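Thiamine-monophosphate kinase (Aquifex aeolicus, PDB 1VQV) catalyses the ATP-dependent phosphorylation of thiamine monophosphate to thiamine diphosphate, the active form of vitamin B1. Local coordinates at residues H50-S54 / K125-S129; D149-G155 / Q263-P269; R161-E165 / I252-L256; A180-R184 / S237-K241. All coordinates share one frame; numbering follows the deposited sequence.

In the fold
From the N terminus, interaction 1 comes first: the loop 50-54 meets the start of strand 127-136, closing a loop within the AIR synthase related N-terminal region. Past that strand the chain enters strand 150-153, and interaction 2 pairs it with strand 263-268, closing a second loop of more than a hundred residues. Interactions 3 and 4 fall within that second loop. Helix 159-168 meets helix 251-256 in interaction 3, which in turn encloses interaction 4, between helix 176-186 and the start of helix 238-246. Interactions 3 and 4 touch through A162, L181, L240 and Y254. Interaction 1 lies across the chain's centre from interaction 2, their centres about 32 Å apart.

Interaction 1 of 4, residues H50-S54 / K125-S129; sequences HFLRS and KIGIS
This is a mainly apolar contact in which F51 and R53, on the loop between strand 38-46 and helix 57-73, pack against I126 and I128 where strand 127-136 begins. No hydrogen bond joins the two segments directly. F51 has its CG set between the backbone N and the carbonyl carbon (chi1 68°), which carries the ring toward the strand, and its far end does the touching. I126 CG2 meets CZ of F51 at 3.7 Å, in the plane of the ring and at its edge. I128 CD1 approaches the same end of the ring obliquely, 4.0 Å from F51 CE2. I126 therefore works with two branches, because its other end, CD1, lies over one face of the R53 guanidinium, 3.8 Å from R53 NE. K125 adds its aliphatic part, with CD at the edge of that guanidinium, 3.9 Å from R53 NH2. The charge of R53 is answered by a salt bridge from NH2 to E47, whose OE1 also takes the backbone N-H of I126, so a single carboxylate links the two sides where the segments themselves do not. Y96 of helix 94-111 and V60 of helix 57-73 also pack against F51. Next to F51, H50 is a substrate-binding residue, and on the strand S129 OG is hydrogen-bonded to S129 OG of the second subunit. Helices 57-73 and 94-111 laid on a four-stranded mixed sheet, with the sheet reaching the partner subunit, are characteristic of the PurM-like N-terminal domain.

Interaction 2 of 4, residues D149-G155 / Q263-P269; sequences DSVFVSG and QLLFTHP
F152 lays its CB over one face of the F266 ring, a CH-pi contact with CB 3.8 Å from the F266 ring centroid. Although the two phenyl planes are within 19° of parallel, their centroids are 5.5 Å apart and little of one ring lies over the other. The far part of the F152 ring also meets H268 obliquely, F152 CE1 lying 3.4 Å from H268 CE1; H268 NE2 is hydrogen-bonded to H197. Beneath this aromatic cluster the strands pair antiparallel, F152 and F266 forming a hydrogen-bonded pair with F152 N 3.1 Å from F266 O. V151, V153 and L265 pack on the opposite face, where V153 CG1 is 3.6 Å from L265 CD1. At one end S154 OG accepts from L264 N at 2.9 Å, nearly straight at 170°, and donates to Q263 OE1 at 2.7 Å. An alanine in place of Q263 takes away the acceptor of S154 OG, which would probably be freer to turn away from L264 N. At the other end T267 OG1 reaches D149 OD2 from above the carboxylate plane; N203 also binds that oxygen. Strand 280-286 flanks 150-153 and strand 204-208 flanks 263-268, while I198 and Y201 of helix 195-201 pack on the face with F266 and H268.

Interaction 3 of 4, residues R161-E165 / I252-L256; sequences RAGLE and IEYAL
The R161 guanidinium lies over one face of the Y254 ring, tilted 50° from it, a cation-pi contact with R161 CZ 4.1 Å from the Y254 ring centroid. R161 NE rides above the middle of the ring. CG of the arginine stands anti to the backbone N (chi1 167°) and the chain stays extended to NE, laying CD as well over the ring. At the ring's edge, Y254 OH donates to the syn lone pair of E165 OE1 at 2.5 Å. That carboxylate holds R161 as well, through a weak bond from R161 NE to E165 OE2. Farther out, R161 NH2 makes a salt bridge to E253 OE2 at 3.3 Å, also weak as a hydrogen bond, and a water spans R161 NH1 and E253 OE2. F257 O takes NH1 too, and Y243 OH is hydrogen-bonded to E165 OE1. A phenylalanine here keeps a ring under R161 but lacks the hydroxyl that ties it to E165 OE1, and the ring would probably be freer to shift. A162 CB packs on Y254 CE2 at 4.1 Å. Beside A162 and Y254 lie L240 and Y243 of helix 238-246, and L181 of helix 176-186 packs against A162.

Interaction 4 of 4, residues A180-R184 / S237-K241; sequences ALIQR and SNELK. With PO4 (phosphate ion), chain E.
The contact belongs to the capped N terminus of helix 238-246, where E239 is set against L181 and R184 of helix 176-186. S237 is the N-cap residue, its OG accepting from L240 N at 3.3 Å. Two residues past the cap, in the first turn, E239 offers two surfaces. Its aliphatic part packs on leucine, with E239 CB 3.7 Å from L181 CG, while L181 CD1 approaches the E239 backbone O at 3.5 Å. Leucine gets there with CG anti to its carbonyl carbon (chi1 -76°), the methyls then extending to the neighbouring helix. The carboxylate end forms a salt bridge with R184, NH1 to OE2 at 3.2 Å, with the guanidinium and carboxylate planes 80° apart; the position of OE2 is less certain, so this distance is only a guide. A180 CB lies over one face of that guanidinium. NH1 of R184 has a second salt bridge, to D159, whose OD2 is also hydrogen-bonded to S237 OG, so one aspartate serves both sides. A phosphate ion, probably from the crystallisation liquor, rests at the helix start: N238 N gives O1 of the phosphate a weak bond at 3.4 Å, and S237 CB is 3.3 Å from phosphate O3. Helix 159-168, which D159 begins, lies against both helices: L181 also touches D159, and S237 touches T156 in the loop just before it.

Interaction 1 of 4, residues H50-S54 / K125-S129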
# COMPACT_ATOMS: atom_id res chain seq x y z
N HIS B 50 2.11 -11.94 -12.21
CA HIS B 50 1.93 -10.77 -13.06
C HIS B 50 3.03 -10.49 -14.07
O HIS B 50 2.79 -9.85 -15.10
CB HIS B 50 1.72 -9.52 -12.19
CG HIS B 50 0.61 -9.67 -11.19
ND1 HIS B 50 0.84 -10.10 -9.90
CD2 HIS B 50 -0.72 -9.53 -11.32
CE1 HIS B 50 -0.32 -10.22 -9.28
NE2 HIS B 50 -1.28 -9.88 -10.12
N PHE B 51 4.24 -10.96 -13.78
CA PHE B 51 5.37 -10.74 -14.65
C PHE B 51 6.48 -11.74 -14.33
O PHE B 51 6.39 -12.46 -13.33
CB PHE B 51 5.89 -9.31 -14.47
CG PHE B 51 6.51 -9.05 -13.12
CD1 PHE B 51 7.85 -9.32 -12.89
CD2 PHE B 51 5.74 -8.55 -12.06
CE1 PHE B 51 8.42 -9.11 -11.64
CE2 PHE B 51 6.31 -8.33 -10.81
CZ PHE B 51 7.66 -8.62 -10.60
N LEU B 52 7.51 -11.78 -15.17
CA LEU B 52 8.65 -12.67 -14.97
C LEU B 52 9.88 -11.82 -14.76
O LEU B 52 9.95 -10.70 -15.27
CB LEU B 52 8.87 -13.55 -16.20
CG LEU B 52 7.72 -14.46 -16.57
CD1 LEU B 52 8.11 -15.29 -17.77
CD2 LEU B 52 7.36 -15.34 -15.40
N ARG B 53 10.86 -12.37 -14.05
CA ARG B 53 12.08 -11.63 -13.80
C ARG B 53 12.86 -11.37 -15.08
O ARG B 53 13.84 -10.62 -15.08
CB ARG B 53 12.98 -12.38 -12.81
CG ARG B 53 14.16 -11.52 -12.38
CD ARG B 53 14.91 -12.11 -11.21
NE ARG B 53 14.01 -12.63 -10.18
CZ ARG B 53 14.40 -13.04 -8.98
NH1 ARG B 53 15.69 -12.98 -8.65
NH2 ARG B 53 13.52 -13.53 -8.12
N SER B 54 12.43 -11.97 -16.18
CA SER B 54 13.12 -11.80 -17.45
C SER B 54 12.60 -10.58 -18.20
O SER B 54 13.28 -10.04 -19.08
CB SER B 54 12.98 -13.06 -18.33
OG SER B 54 11.64 -13.33 -18.68
N LYS B 125 10.59 -13.96 -3.20
CA LYS B 125 10.26 -13.49 -4.56
C LYS B 125 9.89 -11.98 -4.66
O LYS B 125 9.54 -11.34 -3.66
CB LYS B 125 9.12 -14.35 -5.15
CG LYS B 125 9.53 -15.74 -5.61
CD LYS B 125 10.55 -15.66 -6.74
CE LYS B 125 10.96 -17.03 -7.27
NZ LYS B 125 9.83 -17.78 -7.88
N ILE B 126 9.97 -11.43 -5.87
CA ILE B 126 9.66 -10.02 -6.07
C ILE B 126 8.16 -9.73 -5.94
O ILE B 126 7.33 -10.26 -6.68
CB ILE B 126 10.15 -9.51 -7.45
CG1 ILE B 126 11.67 -9.71 -7.56
CG2 ILE B 126 9.82 -8.03 -7.61
CD1 ILE B 126 12.25 -9.47 -8.97
N GLY B 127 7.83 -8.90 -4.96
CA GLY B 127 6.45 -8.52 -4.73
C GLY B 127 6.41 -7.01 -4.82
O GLY B 127 7.12 -6.33 -4.08
N ILE B 128 5.60 -6.47 -5.73
CA ILE B 128 5.48 -5.03 -5.89
C ILE B 128 4.09 -4.61 -5.44
O ILE B 128 3.09 -5.12 -5.94
CB ILE B 128 5.71 -4.60 -7.35
CG1 ILE B 128 7.04 -5.13 -7.85
CG2 ILE B 128 5.73 -3.09 -7.43
CD1 ILE B 128 7.37 -4.75 -9.27
N SER B 129 4.04 -3.70 -4.48
CA SER B 129 2.79 -3.22 -3.94
C SER B 129 2.79 -1.70 -4.01
O SER B 129 3.60 -1.04 -3.35
CB SER B 129 2.63 -3.70 -2.50
OG SER B 129 1.39 -3.31 -1.93

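Interaction 2 of 4, residues D149-G155 / Q263-P269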
# COMPACT_ATOMS: atom_id res chain seq x y z
N ASP B 149 -28.59 6.01 -21.99
CA ASP B 149 -27.14 6.13 -22.17
C ASP B 149 -26.56 5.17 -23.19
O ASP B 149 -26.96 4.00 -23.26
CB ASP B 149 -26.37 5.87 -20.85
CG ASP B 149 -26.27 7.09 -19.95
OD1 ASP B 149 -26.37 8.23 -20.45
OD2 ASP B 149 -26.06 6.90 -18.74
N SER B 150 -25.61 5.66 -23.99
CA SER B 150 -24.93 4.77 -24.93
C SER B 150 -23.77 4.19 -24.12
O SER B 150 -23.45 4.69 -23.03
CB SER B 150 -24.41 5.54 -26.15
OG SER B 150 -25.45 5.74 -27.10
N VAL B 151 -23.15 3.12 -24.61
CA VAL B 151 -22.04 2.53 -23.87
C VAL B 151 -20.76 2.62 -24.70
O VAL B 151 -20.69 2.08 -25.80
CB VAL B 151 -22.34 1.05 -23.47
CG1 VAL B 151 -21.25 0.52 -22.54
CG2 VAL B 151 -23.70 0.97 -22.78
N PHE B 152 -19.77 3.32 -24.18
CA PHE B 152 -18.50 3.49 -24.89
C PHE B 152 -17.33 2.82 -24.18
O PHE B 152 -17.40 2.53 -22.98
CB PHE B 152 -18.12 4.98 -25.03
CG PHE B 152 -19.18 5.83 -25.64
CD1 PHE B 152 -20.25 6.28 -24.87
CD2 PHE B 152 -19.09 6.21 -26.97
CE1 PHE B 152 -21.24 7.10 -25.44
CE2 PHE B 152 -20.07 7.02 -27.54
CZ PHE B 152 -21.15 7.47 -26.77
N VAL B 153 -16.26 2.59 -24.95
CA VAL B 153 -15.01 2.04 -24.44
C VAL B 153 -13.91 2.81 -25.18
O VAL B 153 -14.10 3.22 -26.32
CB VAL B 153 -14.80 0.51 -24.71
CG1 VAL B 153 -15.89 -0.29 -24.03
CG2 VAL B 153 -14.74 0.21 -26.20
N SER B 154 -12.78 3.02 -24.52
CA SER B 154 -11.69 3.73 -25.17
C SER B 154 -10.79 2.69 -25.81
O SER B 154 -10.88 1.51 -25.47
CB SER B 154 -10.90 4.56 -24.16
OG SER B 154 -10.43 3.76 -23.10
N GLY B 155 -9.94 3.12 -26.74
CA GLY B 155 -9.03 2.21 -27.39
C GLY B 155 -9.70 0.98 -27.96
O GLY B 155 -10.88 1.01 -28.32
N GLN B 263 -8.48 -0.05 -20.42
CA GLN B 263 -9.29 0.87 -21.20
C GLN B 263 -10.52 1.22 -20.37
O GLN B 263 -10.89 0.51 -19.44
CB GLN B 263 -9.71 0.23 -22.53
CG GLN B 263 -8.58 0.05 -23.54
CD GLN B 263 -7.88 1.36 -23.90
OE1 GLN B 263 -8.10 2.39 -23.28
NE2 GLN B 263 -7.01 1.30 -24.89
N LEU B 264 -11.15 2.34 -20.71
CA LEU B 264 -12.33 2.79 -19.98
C LEU B 264 -13.64 2.26 -20.52
O LEU B 264 -13.80 2.08 -21.72
CB LEU B 264 -12.38 4.31 -20.00
CG LEU B 264 -11.22 5.01 -19.32
CD1 LEU B 264 -11.27 6.48 -19.64
CD2 LEU B 264 -11.29 4.77 -17.81
N LEU B 265 -14.58 2.00 -19.61
CA LEU B 265 -15.92 1.54 -19.98
C LEU B 265 -16.81 2.54 -19.25
O LEU B 265 -16.91 2.50 -18.03
CB LEU B 265 -16.20 0.14 -19.47
CG LEU B 265 -17.63 -0.36 -19.65
CD1 LEU B 265 -18.00 -0.38 -21.11
CD2 LEU B 265 -17.76 -1.74 -19.06
N PHE B 266 -17.42 3.46 -20.01
CA PHE B 266 -18.24 4.51 -19.43
C PHE B 266 -19.57 4.65 -20.15
O PHE B 266 -19.79 4.04 -21.17
CB PHE B 266 -17.48 5.84 -19.46
CG PHE B 266 -16.97 6.26 -20.84
CD1 PHE B 266 -17.50 7.38 -21.48
CD2 PHE B 266 -15.95 5.56 -21.48
CE1 PHE B 266 -17.02 7.80 -22.75
CE2 PHE B 266 -15.47 5.97 -22.74
CZ PHE B 266 -16.01 7.09 -23.37
N THR B 267 -20.48 5.45 -19.59
CA THR B 267 -21.77 5.65 -20.23
C THR B 267 -22.24 7.09 -20.12
O THR B 267 -22.00 7.77 -19.11
CB THR B 267 -22.89 4.79 -19.63
OG1 THR B 267 -23.31 5.35 -18.39
CG2 THR B 267 -22.44 3.38 -19.42
N HIS B 268 -22.92 7.53 -21.17
CA HIS B 268 -23.50 8.86 -21.26
C HIS B 268 -24.28 9.01 -22.57
O HIS B 268 -24.15 8.19 -23.48
CB HIS B 268 -22.43 9.95 -21.09
CG HIS B 268 -21.36 9.96 -22.14
ND1 HIS B 268 -21.64 9.97 -23.49
CD2 HIS B 268 -20.02 10.11 -22.04
CE1 HIS B 268 -20.52 10.13 -24.17
NE2 HIS B 268 -19.52 10.22 -23.31
N PRO B 269 -25.14 10.04 -22.67
CA PRO B 269 -25.91 10.24 -23.91
C PRO B 269 -25.01 10.33 -25.16
O PRO B 269 -23.92 10.90 -25.11
CB PRO B 269 -26.72 11.51 -23.63
CG PRO B 269 -25.94 12.21 -22.54
CD PRO B 269 -25.48 11.07 -21.67

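Interaction 3 of 4, residues R161-E165 / I252-L256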
# COMPACT_ATOMS: atom_id res chain seq x y z
N ARG B 161 -4.36 -9.42 -23.69
CA ARG B 161 -4.43 -10.88 -23.63
C ARG B 161 -3.57 -11.61 -24.66
O ARG B 161 -2.97 -12.64 -24.35
CB ARG B 161 -5.88 -11.35 -23.78
CG ARG B 161 -6.01 -12.84 -24.03
CD ARG B 161 -7.44 -13.29 -23.84
NE ARG B 161 -7.72 -14.55 -24.50
CZ ARG B 161 -8.80 -15.29 -24.27
NH1 ARG B 161 -9.70 -14.89 -23.39
NH2 ARG B 161 -8.98 -16.43 -24.93
N ALA B 162 -3.54 -11.10 -25.88
CA ALA B 162 -2.76 -11.71 -26.93
C ALA B 162 -1.27 -11.55 -26.60
O ALA B 162 -0.45 -12.43 -26.87
CB ALA B 162 -3.10 -11.07 -28.29
N GLY B 163 -0.94 -10.40 -25.99
CA GLY B 163 0.43 -10.11 -25.60
C GLY B 163 0.96 -11.02 -24.49
O GLY B 163 2.11 -11.45 -24.53
N LEU B 164 0.11 -11.31 -23.51
CA LEU B 164 0.51 -12.19 -22.41
C LEU B 164 0.75 -13.59 -22.96
O LEU B 164 1.65 -14.31 -22.51
CB LEU B 164 -0.59 -12.22 -21.35
CG LEU B 164 -0.41 -13.26 -20.23
CD1 LEU B 164 0.96 -13.08 -19.58
CD2 LEU B 164 -1.53 -13.10 -19.20
N GLU B 165 -0.07 -13.98 -23.92
CA GLU B 165 0.05 -15.30 -24.54
C GLU B 165 1.32 -15.35 -25.38
O GLU B 165 1.99 -16.39 -25.40
CB GLU B 165 -1.18 -15.60 -25.40
CG GLU B 165 -2.41 -16.01 -24.61
CD GLU B 165 -3.68 -15.90 -25.44
OE1 GLU B 165 -3.64 -16.19 -26.65
OE2 GLU B 165 -4.73 -15.54 -24.89
N ILE B 252 -13.17 -11.59 -31.50
CA ILE B 252 -14.27 -11.24 -30.61
C ILE B 252 -14.16 -11.89 -29.24
O ILE B 252 -14.38 -11.24 -28.21
CB ILE B 252 -15.63 -11.59 -31.24
CG1 ILE B 252 -15.76 -10.90 -32.60
CG2 ILE B 252 -16.78 -11.14 -30.32
CD1 ILE B 252 -15.85 -9.39 -32.52
N GLU B 253 -13.83 -13.17 -29.21
CA GLU B 253 -13.70 -13.88 -27.94
C GLU B 253 -12.66 -13.15 -27.08
O GLU B 253 -12.68 -13.21 -25.85
CB GLU B 253 -13.28 -15.32 -28.22
CG GLU B 253 -13.59 -16.29 -27.11
CD GLU B 253 -12.33 -16.86 -26.49
OE1 GLU B 253 -11.44 -17.31 -27.26
OE2 GLU B 253 -12.23 -16.88 -25.23
N TYR B 254 -11.75 -12.44 -27.74
CA TYR B 254 -10.72 -11.69 -27.02
C TYR B 254 -11.24 -10.34 -26.54
O TYR B 254 -10.89 -9.88 -25.46
CB TYR B 254 -9.48 -11.48 -27.91
CG TYR B 254 -8.52 -12.64 -27.88
CD1 TYR B 254 -8.94 -13.93 -28.21
CD2 TYR B 254 -7.18 -12.46 -27.51
CE1 TYR B 254 -8.07 -15.01 -28.16
CE2 TYR B 254 -6.29 -13.54 -27.46
CZ TYR B 254 -6.75 -14.81 -27.78
OH TYR B 254 -5.90 -15.90 -27.72
N ALA B 255 -12.09 -9.71 -27.35
CA ALA B 255 -12.65 -8.43 -26.98
C ALA B 255 -13.63 -8.57 -25.82
O ALA B 255 -13.69 -7.72 -24.93
CB ALA B 255 -13.34 -7.78 -28.18
N LEU B 256 -14.40 -9.65 -25.81
CA LEU B 256 -15.38 -9.87 -24.75
C LEU B 256 -14.73 -10.45 -23.49
O LEU B 256 -15.11 -10.12 -22.37
CB LEU B 256 -16.49 -10.80 -25.26
CG LEU B 256 -17.31 -10.23 -26.42
CD1 LEU B 256 -18.09 -11.33 -27.12
CD2 LEU B 256 -18.24 -9.15 -25.88
O HOH W 1 -11.88 -16.79 -22.61

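Interaction 4 of 4, residues A180-R184 / S237-K241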
# COMPACT_ATOMS: atom_id res chain seq x y z
N ALA B 180 3.80 -4.83 -30.61
CA ALA B 180 2.84 -3.82 -30.20
C ALA B 180 1.84 -4.42 -29.22
O ALA B 180 1.33 -3.72 -28.34
CB ALA B 180 2.11 -3.26 -31.41
N LEU B 181 1.56 -5.71 -29.38
CA LEU B 181 0.63 -6.42 -28.52
C LEU B 181 1.22 -6.67 -27.14
O LEU B 181 0.54 -6.50 -26.12
CB LEU B 181 0.25 -7.77 -29.15
CG LEU B 181 -0.74 -7.69 -30.31
CD1 LEU B 181 -0.98 -9.08 -30.92
CD2 LEU B 181 -2.04 -7.10 -29.80
N ILE B 182 2.49 -7.07 -27.14
CA ILE B 182 3.23 -7.35 -25.91
C ILE B 182 3.41 -6.05 -25.15
O ILE B 182 3.22 -5.98 -23.94
CB ILE B 182 4.62 -7.94 -26.25
CG1 ILE B 182 4.47 -9.10 -27.23
CG2 ILE B 182 5.33 -8.41 -24.97
CD1 ILE B 182 5.78 -9.77 -27.64
N GLN B 183 3.77 -5.00 -25.87
CA GLN B 183 3.99 -3.71 -25.25
C GLN B 183 2.72 -3.22 -24.56
O GLN B 183 2.78 -2.63 -23.49
CB GLN B 183 4.52 -2.73 -26.31
CG GLN B 183 5.86 -3.22 -26.90
CD GLN B 183 6.58 -2.24 -27.84
OE1 GLN B 183 7.72 -2.48 -28.27
NE2 GLN B 183 5.91 -1.13 -28.18
N ARG B 184 1.56 -3.48 -25.16
CA ARG B 184 0.28 -3.06 -24.59
C ARG B 184 0.00 -3.75 -23.26
O ARG B 184 -0.74 -3.25 -22.41
CB ARG B 184 -0.86 -3.35 -25.57
CG ARG B 184 -1.16 -2.19 -26.51
CD ARG B 184 -1.73 -2.60 -27.86
NE ARG B 184 -1.41 -1.57 -28.85
CZ ARG B 184 -1.46 -1.73 -30.17
NH1 ARG B 184 -1.84 -2.89 -30.70
NH2 ARG B 184 -1.09 -0.74 -30.96
N SER B 237 -8.22 -4.02 -32.73
CA SER B 237 -6.96 -3.54 -33.27
C SER B 237 -6.45 -4.43 -34.39
O SER B 237 -6.79 -5.62 -34.46
CB SER B 237 -5.92 -3.44 -32.15
OG SER B 237 -4.82 -4.30 -32.38
N ASN B 238 -5.62 -3.85 -35.24
CA ASN B 238 -5.01 -4.55 -36.37
C ASN B 238 -4.10 -5.72 -35.99
O ASN B 238 -4.13 -6.76 -36.65
CB ASN B 238 -4.26 -3.54 -37.25
CG ASN B 238 -5.20 -2.74 -38.15
OD1 ASN B 238 -5.98 -1.88 -37.69
ND2 ASN B 238 -5.15 -3.02 -39.45
N GLU B 239 -3.29 -5.57 -34.95
CA GLU B 239 -2.42 -6.66 -34.54
C GLU B 239 -3.18 -7.78 -33.83
O GLU B 239 -2.78 -8.94 -33.90
CB GLU B 239 -1.27 -6.13 -33.67
CG GLU B 239 -1.53 -4.83 -32.92
CD GLU B 239 -1.61 -3.62 -33.84
OE1 GLU B 239 -0.63 -3.33 -34.57
OE2 GLU B 239 -2.66 -2.95 -33.81
N LEU B 240 -4.30 -7.45 -33.19
CA LEU B 240 -5.10 -8.47 -32.54
C LEU B 240 -5.74 -9.29 -33.66
O LEU B 240 -5.89 -10.52 -33.56
CB LEU B 240 -6.20 -7.88 -31.65
CG LEU B 240 -7.09 -8.97 -31.02
CD1 LEU B 240 -6.23 -9.93 -30.25
CD2 LEU B 240 -8.13 -8.36 -30.12
N LYS B 241 -6.11 -8.62 -34.74
CA LYS B 241 -6.70 -9.32 -35.87
C LYS B 241 -5.67 -10.29 -36.44
O LYS B 241 -5.94 -11.49 -36.60
CB LYS B 241 -7.13 -8.33 -36.95
CG LYS B 241 -8.39 -7.62 -36.59
CD LYS B 241 -8.71 -6.57 -37.60
CE LYS B 241 -10.05 -5.91 -37.30
NZ LYS B 241 -10.29 -4.91 -38.36
P PO4 E . -4.38 0.05 -34.33
O1 PO4 E . -5.22 -0.43 -35.45
O2 PO4 E . -5.12 1.07 -33.56
O3 PO4 E . -4.05 -1.08 -33.45
O4 PO4 E . -3.13 0.63 -34.87